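Class I phosphodiesterase PDEB1 (Leishmania major, PDB 2R8Q) is a class I phosphodiesterase whose all-helical catalytic domain holds a zinc and a magnesium ion and binds 3-isobutyl-1-methylxanthine. Local coordinates at residues A[19-22]-A[23-26]; A[84-87]-A[88-92]; A[305-308]-A[309-313]; A[341-344]-A[345-348]. All coordinates share one frame; numbering follows the deposited sequence.

Interaction 1: A[19-22]-A[23-26]; sequences VTPE and EREA
T20 and E23 reach across each other at about a right angle and cap the start of helix 21-28. The threonine OG1 stands between its own backbone N and carbonyl carbon (chi1 65°). There it accepts the backbone N-H of E23, with E23 N and T20 OG1 3.2 Å apart. E23 answers with an extended chain whose carboxylate comes back to T20. Its OE2 takes the backbone N-H of T20, and T20 N to E23 OE2 is 2.9 Å with a nearly straight N-H...O angle of 171°. The N-H meets that oxygen from above the carboxylate plane, 42° out of it. The two reciprocal bonds make a capping box.

R24 works on another side of the turn. Its chain bends at chi3 and folds the guanidinium back over T20 and P21. T20 O lies over the centre of one guanidinium face, 3.9 Å above the plane. R24 NH2 touches the proline ring, 3.6 Å from P21 CG. R24 NH1 makes a weak bond to V19 O at 3.1 Å, and its stronger partner is N85 OD1 on helix 80-92. V19 CG1 rests against the arginine chain, 3.9 Å from R24 CG.

The E23 carboxylate also forms a salt bridge with R92. OE2 therefore serves a backbone N-H and an arginine at once. Both partners, and the positive end of the helix close by, would be expected to stabilise its negative charge. Through OE2, the same carboxylate that closes the capping box also ties the helix start to R92.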
loop_
_atom_site.group_PDB
_atom_site.type_symbol
_atom_site.label_atom_id
_atom_site.label_comp_id
_atom_site.label_asym_id
_atom_site.label_seq_id
_atom_site.Cartn_x
_atom_site.Cartn_y
_atom_site.Cartn_z
ATOM N N VAL A 19 -5.284 10.302 19.480
ATOM C CA VAL A 19 -4.274 11.145 20.104
ATOM C C VAL A 19 -4.897 11.589 21.423
ATOM O O VAL A 19 -6.043 12.038 21.451
ATOM C CB VAL A 19 -3.967 12.383 19.241
ATOM C CG1 VAL A 19 -3.039 13.331 19.986
ATOM C CG2 VAL A 19 -3.332 11.948 17.930
ATOM N N THR A 20 -4.152 11.453 22.512
ATOM C CA THR A 20 -4.668 11.824 23.824
ATOM C C THR A 20 -4.487 13.302 24.124
ATOM O O THR A 20 -3.663 13.976 23.512
ATOM C CB THR A 20 -3.971 11.031 24.940
ATOM O OG1 THR A 20 -2.584 11.387 24.979
ATOM C CG2 THR A 20 -4.105 9.533 24.693
ATOM N N PRO A 21 -5.277 13.832 25.069
ATOM C CA PRO A 21 -5.164 15.245 25.427
ATOM C C PRO A 21 -3.767 15.535 25.959
ATOM O O PRO A 21 -3.200 16.594 25.696
ATOM C CB PRO A 21 -6.230 15.412 26.505
ATOM C CG PRO A 21 -7.277 14.436 26.083
ATOM C CD PRO A 21 -6.459 13.222 25.708
ATOM N N GLU A 22 -3.224 14.584 26.716
ATOM C CA GLU A 22 -1.893 14.730 27.286
ATOM C C GLU A 22 -0.849 14.923 26.189
ATOM O O GLU A 22 0.055 15.744 26.325
ATOM C CB GLU A 22 -1.533 13.503 28.130
ATOM C CG GLU A 22 -2.282 13.401 29.457
ATOM C CD GLU A 22 -3.703 12.878 29.321
ATOM O OE1 GLU A 22 -4.383 12.755 30.363
ATOM O OE2 GLU A 22 -4.146 12.584 28.189
ATOM N N GLU A 23 -0.972 14.162 25.104
ATOM C CA GLU A 23 -0.022 14.284 24.001
ATOM C C GLU A 23 -0.108 15.669 23.368
ATOM O O GLU A 23 0.911 16.264 23.012
ATOM C CB GLU A 23 -0.285 13.210 22.938
ATOM C CG GLU A 23 -0.143 11.783 23.444
ATOM C CD GLU A 23 -0.449 10.751 22.375
ATOM O OE1 GLU A 23 0.401 10.543 21.482
ATOM O OE2 GLU A 23 -1.543 10.153 22.423
ATOM N N ARG A 24 -1.325 16.187 23.218
ATOM C CA ARG A 24 -1.496 17.510 22.639
ATOM C C ARG A 24 -0.961 18.557 23.610
ATOM O O ARG A 24 -0.303 19.514 23.204
ATOM C CB ARG A 24 -2.975 17.782 22.321
ATOM C CG ARG A 24 -3.514 16.995 21.128
ATOM C CD ARG A 24 -4.912 17.463 20.726
ATOM N NE ARG A 24 -5.925 17.087 21.711
ATOM C CZ ARG A 24 -6.568 15.923 21.715
ATOM N NH1 ARG A 24 -6.313 15.018 20.781
ATOM N NH2 ARG A 24 -7.456 15.653 22.668
ATOM N N GLU A 25 -1.240 18.361 24.897
ATOM C CA GLU A 25 -0.788 19.281 25.932
ATOM C C GLU A 25 0.732 19.393 25.980
ATOM O O GLU A 25 1.274 20.475 26.192
ATOM C CB GLU A 25 -1.322 18.828 27.293
ATOM C CG GLU A 25 -2.798 19.150 27.504
ATOM C CD GLU A 25 -3.453 18.268 28.553
ATOM O OE1 GLU A 25 -2.783 17.926 29.553
ATOM O OE2 GLU A 25 -4.645 17.927 28.383
ATOM N N ALA A 26 1.412 18.272 25.773
ATOM C CA ALA A 26 2.871 18.249 25.797
ATOM C C ALA A 26 3.459 19.113 24.685
ATOM O O ALA A 26 4.564 19.636 24.816
ATOM C CB ALA A 26 3.372 16.815 25.674
#

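Interaction 2: A[84-87]-A[88-92]; sequences LNFI and LQCRR
The ring of F86 carries the sulfur of C90 over one face. C90 SG is 3.8 Å from the centroid of the F86 ring and 19° off the ring normal. It leans toward the rim at the far end of the ring, so its closest carbon is F86 CZ, 3.6 Å from C90 SG. This is a Cys sulfur-aromatic contact. F86 places CG anti to its own backbone N (chi1 173°), while C90 turns SG back beside its backbone N (chi1 -76°). The two groups meet one turn apart. V135, L138 and V139 of helix 127-139 also pack on F86. The second flat group is the R91 guanidinium. L88 CD2 lies over the centre of one of its faces, 3.3 Å above the plane, and D57 holds the arginine by a salt bridge.

All of this sits on one regular alpha helix, 80-92, in the interior of an all-helical domain. Four successive i to i+4 backbone bonds run from L88 N to L84 O through to R91 N to I87 O, the last with 2.9 Å between R91 N and I87 O.

Other sides of the helix meet other helices. L84 and L88 lie one turn apart, with L84 CG 4.2 Å from L88 CD1, and both touch V27 of helix 21-28. I87 points elsewhere, onto A60, V63 and Y64 of helix 55-68. Q89 bends at chi2. Its CG comes within 3.1 Å of N85 O, and its amide end leads off to give NE2 to the backbone oxygen of I17. N85 takes R24 NH1 on its OD1 and gives ND2 to the backbone oxygen of A188.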
loop_
_atom_site.group_PDB
_atom_site.type_symbol
_atom_site.label_atom_id
_atom_site.label_comp_id
_atom_site.label_asym_id
_atom_site.label_seq_id
_atom_site.Cartn_x
_atom_site.Cartn_y
_atom_site.Cartn_z
ATOM N N LEU A 84 -3.303 19.729 14.930
ATOM C CA LEU A 84 -2.364 19.171 15.897
ATOM C C LEU A 84 -2.414 17.641 15.888
ATOM O O LEU A 84 -1.371 16.982 15.926
ATOM C CB LEU A 84 -2.650 19.719 17.306
ATOM C CG LEU A 84 -1.651 19.327 18.404
ATOM C CD1 LEU A 84 -0.218 19.658 17.970
ATOM C CD2 LEU A 84 -1.999 20.068 19.694
ATOM N N ASN A 85 -3.617 17.070 15.834
ATOM C CA ASN A 85 -3.737 15.615 15.796
ATOM C C ASN A 85 -3.029 15.076 14.558
ATOM O O ASN A 85 -2.350 14.053 14.621
ATOM C CB ASN A 85 -5.201 15.170 15.758
ATOM C CG ASN A 85 -5.887 15.286 17.108
ATOM O OD1 ASN A 85 -5.236 15.287 18.156
ATOM N ND2 ASN A 85 -7.216 15.363 17.086
ATOM N N PHE A 86 -3.201 15.762 13.431
ATOM C CA PHE A 86 -2.562 15.338 12.181
ATOM C C PHE A 86 -1.043 15.323 12.348
ATOM O O PHE A 86 -0.378 14.344 12.007
ATOM C CB PHE A 86 -2.955 16.284 11.043
ATOM C CG PHE A 86 -2.216 16.032 9.757
ATOM C CD1 PHE A 86 -2.545 14.942 8.951
ATOM C CD2 PHE A 86 -1.195 16.885 9.353
ATOM C CE1 PHE A 86 -1.864 14.709 7.761
ATOM C CE2 PHE A 86 -0.506 16.661 8.161
ATOM C CZ PHE A 86 -0.842 15.573 7.367
ATOM N N ILE A 87 -0.493 16.405 12.886
ATOM C CA ILE A 87 0.949 16.490 13.097
ATOM C C ILE A 87 1.423 15.333 13.981
ATOM O O ILE A 87 2.429 14.687 13.687
ATOM C CB ILE A 87 1.323 17.835 13.751
ATOM C CG1 ILE A 87 1.014 18.976 12.780
ATOM C CG2 ILE A 87 2.796 17.843 14.147
ATOM C CD1 ILE A 87 1.102 20.360 13.401
ATOM N N LEU A 88 0.684 15.049 15.050
ATOM C CA LEU A 88 1.069 13.969 15.957
ATOM C C LEU A 88 0.881 12.579 15.361
ATOM O O LEU A 88 1.626 11.660 15.692
ATOM C CB LEU A 88 0.299 14.086 17.277
ATOM C CG LEU A 88 0.668 15.319 18.109
ATOM C CD1 LEU A 88 -0.252 15.420 19.313
ATOM C CD2 LEU A 88 2.127 15.216 18.552
ATOM N N GLN A 89 -0.117 12.416 14.492
ATOM C CA GLN A 89 -0.334 11.123 13.853
ATOM C C GLN A 89 0.813 10.887 12.874
ATOM O O GLN A 89 1.261 9.755 12.692
ATOM C CB GLN A 89 -1.683 11.093 13.124
ATOM C CG GLN A 89 -2.894 11.007 14.064
ATOM C CD GLN A 89 -3.053 9.641 14.723
ATOM O OE1 GLN A 89 -2.182 8.776 14.618
ATOM N NE2 GLN A 89 -4.175 9.445 15.415
ATOM N N CYS A 90 1.292 11.958 12.245
ATOM C CA CYS A 90 2.420 11.836 11.323
ATOM C C CYS A 90 3.672 11.467 12.125
ATOM O O CYS A 90 4.403 10.537 11.775
ATOM C CB CYS A 90 2.668 13.156 10.580
ATOM S SG CYS A 90 1.500 13.543 9.242
ATOM N N ARG A 91 3.909 12.194 13.211
ATOM C CA ARG A 91 5.078 11.957 14.047
ATOM C C ARG A 91 5.183 10.500 14.497
ATOM O O ARG A 91 6.271 9.919 14.511
ATOM C CB ARG A 91 5.039 12.884 15.267
ATOM C CG ARG A 91 6.325 12.885 16.076
ATOM C CD ARG A 91 6.246 13.837 17.258
ATOM N NE ARG A 91 5.340 13.351 18.296
ATOM C CZ ARG A 91 5.133 13.972 19.452
ATOM N NH1 ARG A 91 5.763 15.106 19.719
ATOM N NH2 ARG A 91 4.308 13.447 20.352
ATOM N N ARG A 92 4.045 9.914 14.861
ATOM C CA ARG A 92 4.002 8.530 15.323
ATOM C C ARG A 92 4.500 7.531 14.290
ATOM O O ARG A 92 4.942 6.436 14.638
ATOM C CB ARG A 92 2.571 8.129 15.685
ATOM C CG ARG A 92 2.015 8.730 16.947
ATOM C CD ARG A 92 0.579 8.262 17.127
ATOM N NE ARG A 92 0.013 8.683 18.402
ATOM C CZ ARG A 92 -1.225 8.400 18.795
ATOM N NH1 ARG A 92 -2.028 7.698 18.007
ATOM N NH2 ARG A 92 -1.658 8.814 19.978
#

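Interaction 3: A[305-308]-A[309-313]; sequences GQIG and FIDFV. With IBM (3-isobutyl-1-methylxanthine), chain E.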
loop_
_atom_site.group_PDB
_atom_site.type_symbol
_atom_site.label_atom_id
_atom_site.label_comp_id
_atom_site.label_asym_id
_atom_site.label_seq_id
_atom_site.Cartn_x
_atom_site.Cartn_y
_atom_site.Cartn_z
ATOM N N GLY A 305 31.890 13.816 -0.354
ATOM C CA GLY A 305 30.535 13.404 -0.675
ATOM C C GLY A 305 29.600 14.569 -0.943
ATOM O O GLY A 305 28.737 14.495 -1.821
ATOM N N GLN A 306 29.767 15.650 -0.188
ATOM C CA GLN A 306 28.927 16.828 -0.361
ATOM C C GLN A 306 29.248 17.531 -1.673
ATOM O O GLN A 306 28.353 18.007 -2.367
ATOM C CB GLN A 306 29.111 17.783 0.819
ATOM C CG GLN A 306 28.514 17.255 2.113
ATOM C CD GLN A 306 27.002 17.142 2.045
ATOM O OE1 GLN A 306 26.294 18.147 2.010
ATOM N NE2 GLN A 306 26.502 15.914 2.012
ATOM N N ILE A 307 30.529 17.592 -2.016
ATOM C CA ILE A 307 30.934 18.221 -3.264
ATOM C C ILE A 307 30.367 17.435 -4.442
ATOM O O ILE A 307 29.886 18.017 -5.411
ATOM C CB ILE A 307 32.468 18.293 -3.377
ATOM C CG1 ILE A 307 33.012 19.256 -2.322
ATOM C CG2 ILE A 307 32.871 18.755 -4.770
ATOM C CD1 ILE A 307 34.518 19.343 -2.286
ATOM N N GLY A 308 30.415 16.109 -4.348
ATOM C CA GLY A 308 29.882 15.277 -5.411
ATOM C C GLY A 308 28.387 15.478 -5.578
ATOM O O GLY A 308 27.888 15.609 -6.696
ATOM N N PHE A 309 27.664 15.516 -4.462
ATOM C CA PHE A 309 26.218 15.703 -4.508
ATOM C C PHE A 309 25.861 17.087 -5.052
ATOM O O PHE A 309 24.916 17.237 -5.828
ATOM C CB PHE A 309 25.614 15.517 -3.115
ATOM C CG PHE A 309 24.114 15.546 -3.098
ATOM C CD1 PHE A 309 23.380 14.596 -3.803
ATOM C CD2 PHE A 309 23.432 16.521 -2.381
ATOM C CE1 PHE A 309 21.986 14.618 -3.792
ATOM C CE2 PHE A 309 22.039 16.551 -2.364
ATOM C CZ PHE A 309 21.315 15.598 -3.072
ATOM N N ILE A 310 26.617 18.100 -4.644
ATOM C CA ILE A 310 26.367 19.456 -5.117
ATOM C C ILE A 310 26.650 19.565 -6.616
ATOM O O ILE A 310 25.809 20.022 -7.388
ATOM C CB ILE A 310 27.249 20.483 -4.372
ATOM C CG1 ILE A 310 26.755 20.641 -2.930
ATOM C CG2 ILE A 310 27.227 21.823 -5.102
ATOM C CD1 ILE A 310 27.636 21.536 -2.073
ATOM N N ASP A 311 27.836 19.127 -7.018
ATOM C CA ASP A 311 28.245 19.192 -8.413
ATOM C C ASP A 311 27.349 18.485 -9.423
ATOM O O ASP A 311 27.051 19.040 -10.481
ATOM C CB ASP A 311 29.672 18.653 -8.566
ATOM C CG ASP A 311 30.720 19.643 -8.107
ATOM O OD1 ASP A 311 30.337 20.755 -7.684
ATOM O OD2 ASP A 311 31.926 19.313 -8.174
ATOM N N PHE A 312 26.905 17.274 -9.105
ATOM C CA PHE A 312 26.104 16.527 -10.063
ATOM C C PHE A 312 24.619 16.334 -9.793
ATOM O O PHE A 312 23.924 15.716 -10.598
ATOM C CB PHE A 312 26.767 15.171 -10.310
ATOM C CG PHE A 312 28.204 15.282 -10.734
ATOM C CD1 PHE A 312 29.234 15.055 -9.826
ATOM C CD2 PHE A 312 28.528 15.663 -12.032
ATOM C CE1 PHE A 312 30.569 15.210 -10.203
ATOM C CE2 PHE A 312 29.860 15.823 -12.420
ATOM C CZ PHE A 312 30.881 15.595 -11.502
ATOM N N VAL A 313 24.119 16.862 -8.682
ATOM C CA VAL A 313 22.701 16.716 -8.386
ATOM C C VAL A 313 22.049 18.009 -7.910
ATOM O O VAL A 313 21.424 18.723 -8.695
ATOM C CB VAL A 313 22.448 15.616 -7.323
ATOM C CG1 VAL A 313 20.951 15.474 -7.068
ATOM C CG2 VAL A 313 23.024 14.288 -7.796
HETATM N N9 IBM E . 21.960 11.822 -1.493
HETATM C C8 IBM E . 23.307 11.601 -1.640
HETATM N N7 IBM E . 24.055 12.411 -0.934
HETATM C C5 IBM E . 23.138 13.219 -0.278
HETATM C C4 IBM E . 21.848 12.871 -0.611
HETATM N N3 IBM E . 20.704 13.436 -0.166
HETATM C C2 IBM E . 20.883 14.470 0.709
HETATM N N1 IBM E . 22.157 14.892 1.104
HETATM C C6 IBM E . 23.279 14.270 0.615
HETATM O O6 IBM E . 24.392 14.635 0.961
HETATM O O2 IBM E . 19.898 15.045 1.161
HETATM C C10 IBM E . 22.294 15.998 2.041
HETATM C C11 IBM E . 19.390 12.974 -0.582
HETATM C C12 IBM E . 19.167 11.552 -0.060
HETATM C C13 IBM E . 18.517 11.575 1.317
HETATM C C14 IBM E . 18.332 10.742 -1.041
#
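F309 gives its backbone N-H to the oxygen of G305, 3.0 Å from F309 N to G305 O, and sends its ring into the ligand pocket. CG stands anti to the backbone N (chi1 -174°), which swings the ring off the helix and face-on to 3-isobutyl-1-methylxanthine. The ligand's C5 lies over the ring centre, 3.7 Å above the plane. One turn back, Q306 bends at chi2 and meets the same ligand at its rim. Q306 NE2 donates to ligand O6 at 2.7 Å, with an N-H...O angle of 134°.

I310 N binds Q306 O, and I310 CG1 comes within 3.1 Å of that oxygen. D311 lies beside I307, pointing the same way, with D311 OD2 3.6 Å from I307 CG2. Its OD1 forms a salt bridge with R340 of helix 330-348. F312 N reaches G308 O at 3.1 Å, and the F312 ring takes D311 CB over one face. V313 N bonds F309 O, four residues back, although the turn over 310-313 is of the wider pi type.

A glutamine and a phenylalanine that grip a flat ring system are a hallmark of phosphodiesterase pockets. Here they act in two ways. Q306 gives a short but bent N-H bond to a carbonyl oxygen, and F309 offers an apolar face. The pair would be expected to limit the ligand's rotation and tilt, in a pocket completed by six other residues.

Interaction 4: A[341-344]-A[345-348]; sequences AKWQ and EILD
Q344 sets its CG anti to its backbone N (chi1 -173°) and then bends at chi2 (65°), which carries its amide along the helix toward D348. D348 holds its carboxylate beside its own backbone N, back toward the preceding turn. The two side chains cross obliquely. Q344 NE2 donates to D348 OD1 at 3.2 Å, and a weak, longer bond goes to D348 OD2. The acceptor lies close to the amide plane, but the N-H meets OD1 from above the carboxylate, 40° out of its plane. Q344 OE1 makes a weak bond to R340.

The same two residues are joined by their backbones. D348 N binds Q344 O at 2.8 Å, and L347 N makes a weak bond to that oxygen as well.

Another side of the helix is apolar. W343 and I346 lie side by side and point the same way. I346 CD1 is 3.9 Å from W343 CE3 and approaches the indole obliquely. I346 CG1 also presses to 3.2 Å from K342 O. L347 lays its CG 3.5 Å from W343 O, and its side chain packs on A303 and I307 of helix 302-324. W343 meets the ring of F262 and packs on Q306 of the ligand pocket.

At the end of helix 330-348, D348 OD2 lies 2.8 Å from Q344 O, also an acceptor. This close approach would be expected to be unfavourable if the carboxylate is charged. The negative end of the helix dipole would add to this, and the Q344 amide N-H may offset part of it.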
loop_
_atom_site.group_PDB
_atom_site.type_symbol
_atom_site.label_atom_id
_atom_site.label_comp_id
_atom_site.label_asym_id
_atom_site.label_seq_id
_atom_site.Cartn_x
_atom_site.Cartn_y
_atom_site.Cartn_z
ATOM N N ALA A 341 32.316 25.948 -1.862
ATOM C CA ALA A 341 33.614 26.584 -1.674
ATOM C C ALA A 341 34.198 26.222 -0.312
ATOM O O ALA A 341 35.396 25.960 -0.192
ATOM C CB ALA A 341 33.479 28.096 -1.802
ATOM N N LYS A 342 33.351 26.206 0.712
ATOM C CA LYS A 342 33.806 25.872 2.056
ATOM C C LYS A 342 34.221 24.406 2.155
ATOM O O LYS A 342 35.186 24.077 2.841
ATOM C CB LYS A 342 32.714 26.193 3.080
ATOM C CG LYS A 342 32.397 27.679 3.166
ATOM C CD LYS A 342 31.335 27.981 4.211
ATOM C CE LYS A 342 31.066 29.475 4.297
ATOM N NZ LYS A 342 30.056 29.799 5.340
ATOM N N TRP A 343 33.497 23.522 1.471
ATOM C CA TRP A 343 33.846 22.105 1.494
ATOM C C TRP A 343 35.186 21.916 0.789
ATOM O O TRP A 343 36.020 21.120 1.220
ATOM C CB TRP A 343 32.783 21.264 0.778
ATOM C CG TRP A 343 31.504 21.084 1.547
ATOM C CD1 TRP A 343 30.251 21.445 1.143
ATOM C CD2 TRP A 343 31.347 20.463 2.832
ATOM N NE1 TRP A 343 29.322 21.088 2.093
ATOM C CE2 TRP A 343 29.968 20.484 3.141
ATOM C CE3 TRP A 343 32.239 19.891 3.753
ATOM C CZ2 TRP A 343 29.455 19.954 4.332
ATOM C CZ3 TRP A 343 31.729 19.362 4.938
ATOM C CH2 TRP A 343 30.347 19.400 5.215
ATOM N N GLN A 344 35.381 22.656 -0.299
ATOM C CA GLN A 344 36.616 22.580 -1.073
ATOM C C GLN A 344 37.795 23.090 -0.249
ATOM O O GLN A 344 38.911 22.583 -0.362
ATOM C CB GLN A 344 36.484 23.404 -2.358
ATOM C CG GLN A 344 37.657 23.265 -3.318
ATOM C CD GLN A 344 37.797 21.859 -3.868
ATOM O OE1 GLN A 344 36.887 21.341 -4.518
ATOM N NE2 GLN A 344 38.939 21.232 -3.609
ATOM N N GLU A 345 37.544 24.099 0.579
ATOM C CA GLU A 345 38.593 24.663 1.416
ATOM C C GLU A 345 38.979 23.662 2.500
ATOM O O GLU A 345 40.142 23.577 2.895
ATOM C CB GLU A 345 38.120 25.975 2.047
ATOM C CG GLU A 345 39.199 26.713 2.823
ATOM C CD GLU A 345 38.785 28.119 3.205
ATOM O OE1 GLU A 345 37.794 28.273 3.950
ATOM O OE2 GLU A 345 39.453 29.076 2.754
ATOM N N ILE A 346 37.995 22.904 2.978
ATOM C CA ILE A 346 38.240 21.899 4.003
ATOM C C ILE A 346 39.110 20.794 3.419
ATOM O O ILE A 346 39.932 20.200 4.120
ATOM C CB ILE A 346 36.915 21.290 4.521
ATOM C CG1 ILE A 346 36.133 22.346 5.305
ATOM C CG2 ILE A 346 37.199 20.077 5.394
ATOM C CD1 ILE A 346 34.810 21.851 5.862
ATOM N N LEU A 347 38.926 20.524 2.129
ATOM C CA LEU A 347 39.707 19.497 1.452
ATOM C C LEU A 347 41.102 20.012 1.123
ATOM O O LEU A 347 42.097 19.346 1.408
ATOM C CB LEU A 347 39.010 19.048 0.165
ATOM C CG LEU A 347 37.751 18.193 0.322
ATOM C CD1 LEU A 347 37.210 17.836 -1.052
ATOM C CD2 LEU A 347 38.077 16.928 1.102
ATOM N N ASP A 348 41.174 21.197 0.519
ATOM C CA ASP A 348 42.462 21.783 0.165
ATOM C C ASP A 348 43.295 22.013 1.420
ATOM O O ASP A 348 44.526 22.038 1.366
ATOM C CB ASP A 348 42.275 23.113 -0.570
ATOM C CG ASP A 348 41.556 22.954 -1.895
ATOM O OD1 ASP A 348 41.893 22.017 -2.648
ATOM O OD2 ASP A 348 40.662 23.775 -2.188
#

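All four contacts are local, each within one turn or two of a helix, so none closes a long loop. They follow one another in series, and none nests in or crosses another. Interaction 1 starts helix 21-28, and interaction 2 lies on helix 80-92. They touch through E23 with R92 and R24 with N85, which joins helix 21-28 to helix 80-92. On the opposite side of the chain's centre from interaction 2, helices 302-324 and 330-348 follow each other. Interactions 3 and 4 touch there, with I307 CD1 3.3 Å from L347 CD1 and I307 CG1 against W343 CB. The centres of interactions 1 and 3 are about 42 Å apart.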